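Probable enoyl-CoA hydratase/isomerase (Pseudomonas aeruginosa PAO1, PDB 5YLO) probably acts as a Delta3,Delta2-enoyl-CoA isomerase of the crotonase family, shifting double bonds of unsaturated fatty acyl-CoA thioesters for beta-oxidation. Local coordinates at residues L29-D42 against Y83-L96. Residues are numbered along the deposited sequence; the frame is centred on the assembly and turned at random.
Sequences LDIPTLEALHVRLD and YGWTEAAHALMGRL
With CG of L92 anti to the backbone N and CG of L34 anti to the carbonyl carbon instead, each leucine reaches between side chains of the opposite helix, and the two cross at about a right angle, L34 CD2 to L92 CD2 at 3.7 Å. They are reciprocal knobs into holes between helices 31-46 and 85-97 of the crotonase fold: L34 sits among W85, A88, A89 and L92, and L92 among L34, L37, H38 and L41. The short segments run roughly parallel, their axes 9.1 Å apart and 28° askew, and small A88 and A89 admit the branched L34. L34 CD1 lies over one face of the W85 indole, 3.7 Å from the centroid of its five-membered ring, a CH-pi contact. At the indole edge W85 NE1 gives a weak hydrogen bond to L29 O. I31, beta-branched but with one longer arm, extends CD1 to 3.5 Å from Y83 CE1, while Y83 OH bonds to E70. On the sheet side, L37 and L41 also touch L18 of strand 15-20, so helix 31-46 bridges sheet and neighbouring helix. Toward the C-terminal ends long, flexible R95 takes over: its CD makes an off-centre CH-pi contact with the H38 ring, and its chain bends at chi3 (-62°). This bend turns the guanidinium to D42, which also pairs with R46, in a salt bridge with carboxylate and guanidinium planes of D42 and R95 85° apart and R95 NH2 3.0 Å from D42 OD1.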
ATOM      1  N   LEU A  29      -4.483  -3.361  29.158  1.00 61.69           N
ATOM      2  CA  LEU A  29      -4.556  -4.778  28.818  1.00 67.78           C
ATOM      3  C   LEU A  29      -3.762  -5.603  29.827  1.00 76.52           C
ATOM      4  O   LEU A  29      -2.556  -5.391  30.001  1.00 78.65           O
ATOM      5  CB  LEU A  29      -4.025  -5.009  27.403  1.00 61.44           C
ATOM      6  CG  LEU A  29      -4.839  -4.418  26.250  1.00 65.02           C
ATOM      7  CD1 LEU A  29      -4.103  -4.545  24.918  1.00 62.75           C
ATOM      8  CD2 LEU A  29      -6.212  -5.068  26.169  1.00 59.08           C
ATOM      9  N   ASP A  30      -4.436  -6.539  30.490  1.00 65.14           N
ATOM     10  CA  ASP A  30      -3.783  -7.523  31.335  1.00 65.42           C
ATOM     11  C   ASP A  30      -4.262  -8.905  30.918  1.00 65.21           C
ATOM     12  O   ASP A  30      -5.171  -9.052  30.095  1.00 62.15           O
ATOM     13  CB  ASP A  30      -4.051  -7.275  32.826  1.00 74.59           C
ATOM     14  CG  ASP A  30      -5.529  -7.135  33.148  1.00 86.98           C
ATOM     15  OD1 ASP A  30      -6.377  -7.405  32.274  1.00 96.90           O
ATOM     16  OD2 ASP A  30      -5.842  -6.761  34.298  1.00 84.21           O
ATOM     17  N   ILE A  31      -3.630  -9.933  31.488  1.00 67.20           N
ATOM     18  CA  ILE A  31      -3.963 -11.310  31.103  1.00 63.69           C
ATOM     19  C   ILE A  31      -5.446 -11.605  31.278  1.00 66.08           C
ATOM     20  O   ILE A  31      -6.046 -12.208  30.370  1.00 66.41           O
ATOM     21  CB  ILE A  31      -3.046 -12.303  31.828  1.00 67.24           C
ATOM     22  CG1 ILE A  31      -1.584 -11.979  31.520  1.00 72.54           C
ATOM     23  CG2 ILE A  31      -3.327 -13.716  31.359  1.00 66.52           C
ATOM     24  CD1 ILE A  31      -0.590 -13.040  31.959  1.00 70.00           C
ATOM     25  N   PRO A  32      -6.123 -11.207  32.375  1.00 74.58           N
ATOM     26  CA  PRO A  32      -7.573 -11.467  32.441  1.00 69.07           C
ATOM     27  C   PRO A  32      -8.352 -10.834  31.302  1.00 66.62           C
ATOM     28  O   PRO A  32      -9.259 -11.473  30.758  1.00 75.12           O
ATOM     29  CB  PRO A  32      -7.970 -10.881  33.797  1.00 70.38           C
ATOM     30  CG  PRO A  32      -6.749 -10.952  34.610  1.00 71.44           C
ATOM     31  CD  PRO A  32      -5.623 -10.658  33.652  1.00 75.06           C
ATOM     32  N   THR A  33      -8.031  -9.592  30.933  1.00 62.76           N
ATOM     33  CA  THR A  33      -8.708  -8.953  29.808  1.00 60.53           C
ATOM     34  C   THR A  33      -8.371  -9.658  28.500  1.00 59.09           C
ATOM     35  O   THR A  33      -9.265  -9.968  27.701  1.00 57.80           O
ATOM     36  CB  THR A  33      -8.321  -7.475  29.736  1.00 59.56           C
ATOM     37  OG1 THR A  33      -8.279  -6.929  31.060  1.00 78.95           O
ATOM     38  CG2 THR A  33      -9.330  -6.694  28.912  1.00 58.32           C
ATOM     39  N   LEU A  34      -7.081  -9.919  28.267  1.00 61.39           N
ATOM     40  CA  LEU A  34      -6.662 -10.616  27.056  1.00 56.23           C
ATOM     41  C   LEU A  34      -7.410 -11.931  26.896  1.00 57.18           C
ATOM     42  O   LEU A  34      -8.011 -12.187  25.851  1.00 56.06           O
ATOM     43  CB  LEU A  34      -5.152 -10.857  27.081  1.00 56.22           C
ATOM     44  CG  LEU A  34      -4.245  -9.626  27.103  1.00 55.55           C
ATOM     45  CD1 LEU A  34      -2.789 -10.033  27.280  1.00 56.25           C
ATOM     46  CD2 LEU A  34      -4.424  -8.796  25.841  1.00 53.37           C
ATOM     47  N   GLU A  35      -7.414 -12.761  27.945  1.00 59.63           N
ATOM     48  CA  GLU A  35      -8.040 -14.077  27.858  1.00 63.71           C
ATOM     49  C   GLU A  35      -9.554 -13.981  27.698  1.00 61.55           C
ATOM     50  O   GLU A  35     -10.152 -14.761  26.949  1.00 61.63           O
ATOM     51  CB  GLU A  35      -7.692 -14.908  29.093  1.00 64.17           C
ATOM     52  CG  GLU A  35      -6.242 -15.351  29.165  1.00 77.78           C
ATOM     53  CD  GLU A  35      -6.019 -16.436  30.201  1.00 87.74           C
ATOM     54  OE1 GLU A  35      -5.335 -16.171  31.212  1.00 83.82           O
ATOM     55  OE2 GLU A  35      -6.538 -17.556  30.009  1.00 93.27           O
ATOM     56  N   ALA A  36     -10.193 -13.044  28.403  1.00 65.23           N
ATOM     57  CA  ALA A  36     -11.649 -12.941  28.337  1.00 69.04           C
ATOM     58  C   ALA A  36     -12.107 -12.576  26.930  1.00 64.91           C
ATOM     59  O   ALA A  36     -12.955 -13.258  26.343  1.00 64.93           O
ATOM     60  CB  ALA A  36     -12.150 -11.915  29.354  1.00 65.75           C
ATOM     61  N   LEU A  37     -11.552 -11.496  26.376  1.00 58.41           N
ATOM     62  CA  LEU A  37     -11.827 -11.138  24.989  1.00 58.92           C
ATOM     63  C   LEU A  37     -11.418 -12.266  24.049  1.00 58.95           C
ATOM     64  O   LEU A  37     -12.077 -12.517  23.033  1.00 55.32           O
ATOM     65  CB  LEU A  37     -11.089  -9.839  24.652  1.00 54.48           C
ATOM     66  CG  LEU A  37     -11.307  -9.098  23.333  1.00 56.09           C
ATOM     67  CD1 LEU A  37     -12.783  -8.919  23.053  1.00 57.44           C
ATOM     68  CD2 LEU A  37     -10.605  -7.744  23.379  1.00 62.08           C
ATOM     69  N   HIS A  38     -10.341 -12.964  24.378  1.00 56.61           N
ATOM     70  CA  HIS A  38      -9.929 -14.067  23.527  1.00 55.77           C
ATOM     71  C   HIS A  38     -10.971 -15.176  23.492  1.00 61.94           C
ATOM     72  O   HIS A  38     -11.229 -15.741  22.432  1.00 64.26           O
ATOM     73  CB  HIS A  38      -8.577 -14.644  23.932  1.00 56.12           C
ATOM     74  CG  HIS A  38      -8.080 -15.695  22.990  1.00 60.01           C
ATOM     75  ND1 HIS A  38      -6.831 -15.650  22.414  1.00 64.31           N
ATOM     76  CD2 HIS A  38      -8.680 -16.804  22.499  1.00 68.95           C
ATOM     77  CE1 HIS A  38      -6.675 -16.695  21.622  1.00 61.14           C
ATOM     78  NE2 HIS A  38      -7.785 -17.410  21.654  1.00 56.51           N
ATOM     79  N   VAL A  39     -11.576 -15.497  24.634  1.00 60.58           N
ATOM     80  CA  VAL A  39     -12.569 -16.570  24.621  1.00 62.62           C
ATOM     81  C   VAL A  39     -13.896 -16.079  24.049  1.00 62.54           C
ATOM     82  O   VAL A  39     -14.584 -16.817  23.333  1.00 67.77           O
ATOM     83  CB  VAL A  39     -12.739 -17.159  26.035  1.00 65.79           C
ATOM     84  CG1 VAL A  39     -13.769 -18.280  26.033  1.00 68.78           C
ATOM     85  CG2 VAL A  39     -11.408 -17.667  26.556  1.00 70.29           C
ATOM     86  N   ARG A  40     -14.275 -14.832  24.342  1.00 71.70           N
ATOM     87  CA  ARG A  40     -15.538 -14.301  23.836  1.00 74.17           C
ATOM     88  C   ARG A  40     -15.518 -14.175  22.317  1.00 70.03           C
ATOM     89  O   ARG A  40     -16.546 -14.368  21.657  1.00 73.01           O
ATOM     90  CB  ARG A  40     -15.834 -12.949  24.485  1.00 78.62           C
ATOM     91  CG  ARG A  40     -17.182 -12.339  24.120  1.00 91.44           C
ATOM     92  CD  ARG A  40     -18.323 -12.915  24.950  1.00 91.56           C
ATOM     93  NE  ARG A  40     -18.988 -14.037  24.293  1.00100.09           N
ATOM     94  CZ  ARG A  40     -20.025 -13.918  23.468  1.00 94.99           C
ATOM     95  NH1 ARG A  40     -20.568 -14.995  22.923  1.00 93.48           N
ATOM     96  NH2 ARG A  40     -20.522 -12.723  23.183  1.00 85.25           N
ATOM     97  N   LEU A  41     -14.356 -13.847  21.742  1.00 63.53           N
ATOM     98  CA  LEU A  41     -14.244 -13.783  20.289  1.00 63.75           C
ATOM     99  C   LEU A  41     -14.506 -15.143  19.655  1.00 60.84           C
ATOM    100  O   LEU A  41     -15.176 -15.235  18.620  1.00 59.29           O
ATOM    101  CB  LEU A  41     -12.865 -13.266  19.885  1.00 56.55           C
ATOM    102  CG  LEU A  41     -12.615 -11.764  20.015  1.00 54.36           C
ATOM    103  CD1 LEU A  41     -11.170 -11.445  19.684  1.00 61.96           C
ATOM    104  CD2 LEU A  41     -13.556 -10.982  19.115  1.00 55.77           C
ATOM    105  N   ASP A  42     -13.982 -16.210  20.263  1.00 58.75           N
ATOM    106  CA  ASP A  42     -14.236 -17.551  19.748  1.00 62.90           C
ATOM    107  C   ASP A  42     -15.718 -17.890  19.808  1.00 65.77           C
ATOM    108  O   ASP A  42     -16.244 -18.577  18.923  1.00 69.07           O
ATOM    109  CB  ASP A  42     -13.414 -18.577  20.529  1.00 63.96           C
ATOM    110  CG  ASP A  42     -13.676 -20.001  20.079  1.00 75.16           C
ATOM    111  OD1 ASP A  42     -13.132 -20.401  19.028  1.00 78.86           O
ATOM    112  OD2 ASP A  42     -14.420 -20.721  20.777  1.00 82.38           O
ATOM    113  N   TYR A  83       5.639 -15.074  33.572  1.00 93.45           N
ATOM    114  CA  TYR A  83       4.623 -14.129  33.128  1.00 92.77           C
ATOM    115  C   TYR A  83       4.307 -14.364  31.657  1.00 90.69           C
ATOM    116  O   TYR A  83       5.183 -14.240  30.796  1.00 97.18           O
ATOM    117  CB  TYR A  83       5.119 -12.703  33.354  1.00 87.12           C
ATOM    118  CG  TYR A  83       4.085 -11.625  33.136  1.00 87.07           C
ATOM    119  CD1 TYR A  83       2.743 -11.850  33.412  1.00 91.20           C
ATOM    120  CD2 TYR A  83       4.453 -10.378  32.649  1.00 87.29           C
ATOM    121  CE1 TYR A  83       1.798 -10.859  33.213  1.00 88.48           C
ATOM    122  CE2 TYR A  83       3.518  -9.385  32.444  1.00 85.65           C
ATOM    123  CZ  TYR A  83       2.192  -9.631  32.729  1.00 87.44           C
ATOM    124  OH  TYR A  83       1.258  -8.643  32.525  1.00 88.56           O
ATOM    125  N   GLY A  84       3.056 -14.713  31.368  1.00 79.44           N
ATOM    126  CA  GLY A  84       2.683 -15.085  30.019  1.00 77.93           C
ATOM    127  C   GLY A  84       1.859 -14.050  29.284  1.00 72.17           C
ATOM    128  O   GLY A  84       0.945 -14.403  28.533  1.00 70.30           O
ATOM    129  N   TRP A  85       2.176 -12.768  29.480  1.00 62.93           N
ATOM    130  CA  TRP A  85       1.387 -11.711  28.855  1.00 60.80           C
ATOM    131  C   TRP A  85       1.580 -11.697  27.343  1.00 59.07           C
ATOM    132  O   TRP A  85       0.603 -11.646  26.585  1.00 55.07           O
ATOM    133  CB  TRP A  85       1.750 -10.352  29.452  1.00 59.00           C
ATOM    134  CG  TRP A  85       0.940  -9.233  28.874  1.00 56.11           C
ATOM    135  CD1 TRP A  85      -0.233  -8.734  29.359  1.00 62.57           C
ATOM    136  CD2 TRP A  85       1.234  -8.486  27.687  1.00 50.88           C
ATOM    137  NE1 TRP A  85      -0.686  -7.718  28.551  1.00 64.94           N
ATOM    138  CE2 TRP A  85       0.197  -7.547  27.517  1.00 60.78           C
ATOM    139  CE3 TRP A  85       2.275  -8.518  26.753  1.00 53.33           C
ATOM    140  CZ2 TRP A  85       0.171  -6.650  26.451  1.00 61.39           C
ATOM    141  CZ3 TRP A  85       2.247  -7.628  25.697  1.00 51.54           C
ATOM    142  CH2 TRP A  85       1.203  -6.705  25.555  1.00 53.86           C
ATOM    143  N   THR A  86       2.837 -11.724  26.888  1.00 56.88           N
ATOM    144  CA  THR A  86       3.109 -11.699  25.452  1.00 49.20           C
ATOM    145  C   THR A  86       2.413 -12.852  24.744  1.00 49.51           C
ATOM    146  O   THR A  86       1.843 -12.675  23.661  1.00 51.93           O
ATOM    147  CB  THR A  86       4.618 -11.744  25.202  1.00 54.85           C
ATOM    148  OG1 THR A  86       5.221 -10.530  25.671  1.00 59.89           O
ATOM    149  CG2 THR A  86       4.916 -11.909  23.717  1.00 47.79           C
ATOM    150  N   GLU A  87       2.423 -14.037  25.359  1.00 54.37           N
ATOM    151  CA  GLU A  87       1.781 -15.198  24.754  1.00 54.52           C
ATOM    152  C   GLU A  87       0.274 -15.000  24.646  1.00 56.94           C
ATOM    153  O   GLU A  87      -0.338 -15.366  23.636  1.00 53.04           O
ATOM    154  CB  GLU A  87       2.107 -16.456  25.563  1.00 66.40           C
ATOM    155  CG  GLU A  87       3.576 -16.892  25.508  1.00 88.53           C
ATOM    156  CD  GLU A  87       4.524 -15.900  26.166  1.00 96.44           C
ATOM    157  OE1 GLU A  87       4.164 -15.343  27.223  1.00 85.44           O
ATOM    158  OE2 GLU A  87       5.623 -15.663  25.619  1.00 99.35           O
ATOM    159  N   ALA A  88      -0.342 -14.412  25.674  1.00 57.92           N
ATOM    160  CA  ALA A  88      -1.783 -14.184  25.643  1.00 55.84           C
ATOM    161  C   ALA A  88      -2.152 -13.094  24.644  1.00 50.75           C
ATOM    162  O   ALA A  88      -3.196 -13.175  23.986  1.00 46.14           O
ATOM    163  CB  ALA A  88      -2.288 -13.824  27.039  1.00 67.79           C
ATOM    164  N   ALA A  89      -1.311 -12.064  24.519  1.00 53.51           N
ATOM    165  CA  ALA A  89      -1.615 -10.971  23.601  1.00 53.67           C
ATOM    166  C   ALA A  89      -1.500 -11.415  22.147  1.00 56.12           C
ATOM    167  O   ALA A  89      -2.375 -11.109  21.329  1.00 44.07           O
ATOM    168  CB  ALA A  89      -0.695  -9.781  23.877  1.00 50.85           C
ATOM    169  N   HIS A  90      -0.431 -12.145  21.809  1.00 49.85           N
ATOM    170  CA  HIS A  90      -0.234 -12.573  20.427  1.00 42.90           C
ATOM    171  C   HIS A  90      -1.306 -13.558  19.979  1.00 42.96           C
ATOM    172  O   HIS A  90      -1.687 -13.564  18.803  1.00 42.41           O
ATOM    173  CB  HIS A  90       1.153 -13.190  20.253  1.00 48.14           C
ATOM    174  CG  HIS A  90       2.268 -12.192  20.296  1.00 44.49           C
ATOM    175  ND1 HIS A  90       3.584 -12.539  20.080  1.00 50.16           N
ATOM    176  CD2 HIS A  90       2.263 -10.858  20.526  1.00 45.04           C
ATOM    177  CE1 HIS A  90       4.342 -11.462  20.177  1.00 60.31           C
ATOM    178  NE2 HIS A  90       3.565 -10.428  20.447  1.00 58.56           N
ATOM    179  N   ALA A  91      -1.801 -14.400  20.888  1.00 43.19           N
ATOM    180  CA  ALA A  91      -2.908 -15.279  20.529  1.00 44.91           C
ATOM    181  C   ALA A  91      -4.175 -14.476  20.265  1.00 42.69           C
ATOM    182  O   ALA A  91      -4.955 -14.813  19.366  1.00 43.04           O
ATOM    183  CB  ALA A  91      -3.143 -16.314  21.627  1.00 48.41           C
ATOM    184  N   LEU A  92      -4.388 -13.401  21.028  1.00 51.98           N
ATOM    185  CA  LEU A  92      -5.576 -12.573  20.841  1.00 48.34           C
ATOM    186  C   LEU A  92      -5.500 -11.783  19.539  1.00 44.88           C
ATOM    187  O   LEU A  92      -6.480 -11.713  18.788  1.00 47.15           O
ATOM    188  CB  LEU A  92      -5.752 -11.630  22.031  1.00 42.37           C
ATOM    189  CG  LEU A  92      -6.776 -10.504  21.867  1.00 41.76           C
ATOM    190  CD1 LEU A  92      -8.187 -11.059  21.749  1.00 48.53           C
ATOM    191  CD2 LEU A  92      -6.677  -9.519  23.021  1.00 58.64           C
ATOM    192  N   MET A  93      -4.345 -11.172  19.261  1.00 37.19           N
ATOM    193  CA  MET A  93      -4.204 -10.383  18.040  1.00 35.52           C
ATOM    194  C   MET A  93      -4.428 -11.240  16.801  1.00 43.39           C
ATOM    195  O   MET A  93      -5.071 -10.801  15.841  1.00 55.81           O
ATOM    196  CB  MET A  93      -2.824  -9.729  17.989  1.00 40.26           C
ATOM    197  CG  MET A  93      -2.538  -8.801  19.147  1.00 43.27           C
ATOM    198  SD  MET A  93      -3.677  -7.410  19.204  1.00 76.40           S
ATOM    199  CE  MET A  93      -2.981  -6.483  20.568  1.00134.24           C
ATOM    200  N   GLY A  94      -3.912 -12.471  16.811  1.00 37.18           N
ATOM    201  CA  GLY A  94      -4.049 -13.329  15.646  1.00 38.89           C
ATOM    202  C   GLY A  94      -5.486 -13.713  15.342  1.00 39.53           C
ATOM    203  O   GLY A  94      -5.893 -13.736  14.178  1.00 44.06           O
ATOM    204  N   ARG A  95      -6.224 -14.100  16.386  1.00 40.91           N
ATOM    205  CA  ARG A  95      -7.634 -14.494  16.269  1.00 42.08           C
ATOM    206  C   ARG A  95      -8.579 -13.363  15.847  1.00 46.39           C
ATOM    207  O   ARG A  95      -9.447 -13.555  14.996  1.00 55.21           O
ATOM    208  CB  ARG A  95      -8.121 -15.116  17.580  1.00 44.18           C
ATOM    209  CG  ARG A  95      -9.594 -15.490  17.578  1.00 51.45           C
ATOM    210  CD  ARG A  95     -10.005 -16.125  18.897  1.00 69.25           C
ATOM    211  NE  ARG A  95      -9.281 -17.365  19.156  1.00 82.50           N
ATOM    212  CZ  ARG A  95      -9.695 -18.567  18.766  1.00 91.81           C
ATOM    213  NH1 ARG A  95      -8.970 -19.643  19.046  1.00 84.25           N
ATOM    214  NH2 ARG A  95     -10.832 -18.694  18.097  1.00100.19           N
ATOM    215  N   LEU A  96      -8.405 -12.188  16.447  1.00 46.51           N
ATOM    216  CA  LEU A  96      -9.208 -11.017  16.107  1.00 43.69           C
ATOM    217  C   LEU A  96      -8.957 -10.591  14.667  1.00 36.57           C
ATOM    218  O   LEU A  96      -9.893 -10.258  13.933  1.00 41.98           O
ATOM    219  CB  LEU A  96      -8.908  -9.863  17.063  1.00 43.58           C
ATOM    220  CG  LEU A  96      -9.711  -8.587  16.805  1.00 46.33           C
ATOM    221  CD1 LEU A  96     -11.203  -8.853  16.955  1.00 48.58           C
ATOM    222  CD2 LEU A  96      -9.260  -7.473  17.737  1.00 44.21           C
TER